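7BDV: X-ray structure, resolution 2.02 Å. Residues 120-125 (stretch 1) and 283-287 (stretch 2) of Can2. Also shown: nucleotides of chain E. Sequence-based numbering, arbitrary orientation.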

# COMPACT_ATOMS: atom_id res chain seq x y z
N ASP A 120 20.71 4.61 3.86
CA ASP A 120 19.72 4.77 4.95
C ASP A 120 18.88 6.01 4.64
O ASP A 120 19.38 7.11 4.87
CB ASP A 120 20.43 4.87 6.30
CG ASP A 120 19.51 5.25 7.47
OD1 ASP A 120 18.28 5.17 7.30
OD2 ASP A 120 20.04 5.60 8.54
N SER A 121 17.66 5.83 4.12
CA SER A 121 16.77 6.94 3.73
C SER A 121 16.17 7.62 4.97
O SER A 121 15.81 8.81 4.84
CB SER A 121 15.74 6.52 2.75
OG SER A 121 16.33 6.53 1.45
N ASP A 122 16.13 6.93 6.12
CA ASP A 122 15.62 7.49 7.41
C ASP A 122 16.49 8.67 7.82
O ASP A 122 15.94 9.78 8.00
CB ASP A 122 15.55 6.43 8.52
N SER A 123 17.80 8.46 7.97
CA SER A 123 18.79 9.47 8.40
C SER A 123 19.41 10.20 7.19
O SER A 123 20.22 11.12 7.39
CB SER A 123 19.85 8.85 9.28
OG SER A 123 20.77 8.09 8.51
N GLN A 124 19.08 9.80 5.97
CA GLN A 124 19.61 10.41 4.73
C GLN A 124 21.12 10.29 4.67
O GLN A 124 21.77 11.29 4.36
CB GLN A 124 19.13 11.86 4.61
CG GLN A 124 17.69 11.94 4.13
CD GLN A 124 17.58 11.30 2.76
OE1 GLN A 124 18.20 11.79 1.79
NE2 GLN A 124 16.84 10.19 2.68
N ARG A 125 21.64 9.10 4.98
CA ARG A 125 23.10 8.86 5.02
C ARG A 125 23.44 7.66 4.13
O ARG A 125 22.63 6.74 4.03
CB ARG A 125 23.58 8.65 6.45
CG ARG A 125 23.37 9.86 7.36
CD ARG A 125 24.20 9.76 8.64
NE ARG A 125 23.76 8.62 9.43
CZ ARG A 125 24.54 7.83 10.17
NH1 ARG A 125 25.84 8.04 10.25
NH2 ARG A 125 23.99 6.81 10.81
N TYR A 283 11.49 16.18 -0.91
CA TYR A 283 12.21 16.72 0.26
C TYR A 283 13.00 15.58 0.86
O TYR A 283 12.37 14.58 1.19
CB TYR A 283 11.23 17.29 1.29
CG TYR A 283 11.91 18.00 2.43
CD1 TYR A 283 12.51 19.21 2.20
CD2 TYR A 283 11.97 17.47 3.71
CE1 TYR A 283 13.16 19.89 3.21
CE2 TYR A 283 12.61 18.14 4.74
CZ TYR A 283 13.21 19.35 4.48
OH TYR A 283 13.88 20.04 5.44
N HIS A 284 14.33 15.74 0.96
CA HIS A 284 15.26 14.69 1.43
C HIS A 284 15.08 13.44 0.58
O HIS A 284 15.01 12.35 1.16
CB HIS A 284 15.04 14.46 2.94
CG HIS A 284 15.45 15.61 3.78
ND1 HIS A 284 15.25 15.63 5.15
CD2 HIS A 284 16.07 16.77 3.45
CE1 HIS A 284 15.73 16.77 5.63
NE2 HIS A 284 16.23 17.49 4.60
N ASN A 285 14.94 13.60 -0.74
CA ASN A 285 14.89 12.47 -1.71
C ASN A 285 13.64 11.60 -1.51
O ASN A 285 13.65 10.49 -2.01
CB ASN A 285 16.14 11.61 -1.60
CG ASN A 285 17.37 12.43 -1.92
OD1 ASN A 285 17.39 13.11 -2.95
ND2 ASN A 285 18.35 12.44 -1.02
N LYS A 286 12.62 12.09 -0.83
CA LYS A 286 11.34 11.36 -0.64
C LYS A 286 10.21 12.13 -1.32
O LYS A 286 10.16 13.38 -1.12
CB LYS A 286 11.04 11.21 0.85
CG LYS A 286 11.99 10.31 1.62
CD LYS A 286 11.53 10.17 3.06
CE LYS A 286 12.57 9.61 4.00
NZ LYS A 286 13.48 10.69 4.46
N LEU A 287 9.36 11.44 -2.09
CA LEU A 287 8.22 12.09 -2.75
C LEU A 287 7.12 12.30 -1.71
O LEU A 287 6.78 11.36 -0.99
CB LEU A 287 7.75 11.29 -3.94
CG LEU A 287 6.79 12.02 -4.85
CD1 LEU A 287 7.49 13.17 -5.56
CD2 LEU A 287 6.20 11.07 -5.87
P A E 1 13.54 -4.10 -1.64
OP1 A E 1 13.65 -3.53 -3.05
OP2 A E 1 12.20 -3.74 -1.04
O5' A E 1 14.72 -3.52 -0.75
C5' A E 1 14.85 -2.11 -0.69
C4' A E 1 15.77 -1.80 0.45
O4' A E 1 16.22 -0.44 0.30
C3' A E 1 15.14 -1.85 1.85
O3' A E 1 16.17 -1.97 2.78
C2' A E 1 14.64 -0.43 2.02
O2' A E 1 14.48 -0.12 3.38
C1' A E 1 15.85 0.31 1.43
N9 A E 1 15.69 1.65 0.99
C8 A E 1 16.62 2.64 1.16
N7 A E 1 16.26 3.78 0.64
C5 A E 1 15.04 3.51 0.05
C6 A E 1 14.16 4.32 -0.68
N6 A E 1 14.39 5.59 -0.97
N1 A E 1 13.04 3.73 -1.14
C2 A E 1 12.82 2.45 -0.86
N3 A E 1 13.54 1.62 -0.16
C4 A E 1 14.68 2.20 0.25

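Two hydrogen bonds carry the polar part of this contact, and both use Gln-124 or the carbonyl it shares. The amide of Asn-285 gives its ND2 to OE1 of Gln-124 at 2.9 Å, a pairing of complementary side-chain amides. Nearby, NZ of Lys-286 donates to the backbone O of Ser-121 at 3.0 Å. That same carbonyl also receives NE2 of Gln-124, 2.8 Å from Ser-121 O with a nearly straight angle. Gln-124 thus spends its NE2 within its own stretch and its OE1 across the gap: the internal bond helps fix the amide's orientation while the acceptor end faces Asn-285.

Stretch 1 is a loop closed at its base by paired backbone hydrogen bonds; stretch 2 is a type I' turn. In stretch 1, Asp-120 and Arg-125 pair through their main chains in both directions (Asp-120 N to Arg-125 O 2.9 Å, Arg-125 N to Asp-120 O 3.0 Å), closing the loop between them. Inside that loop the carboxylate of Asp-120 accepts the hydroxyl of Ser-123, OG to OD2 at 2.6 Å. The turn of stretch 2 runs from Tyr-283 to Lys-286, with His-284 and Asn-285 at its corners, both at positive phi. The turn directs the CA-to-CB bonds of His-284, Asn-285 and Lys-286 toward stretch 1, and Gln-124 answers with its own.

Around the polar pairs, packing is modest: 195 Å² is buried in all, with Gln-124 the most covered residue. Its CG lies 3.8 Å from CB of His-284 and approaches the imidazole obliquely. Proximity alone does not make a bond here: Gln-124 NE2 sits 3.2 Å from His-284 O, but at a poor angle.

Ser-121 splits its roles. Its carbonyl serves the contact, while its OG donates to N7 of the adenosine monophosphate at 2.9 Å, so one residue links the loop-to-turn contact to the ligand.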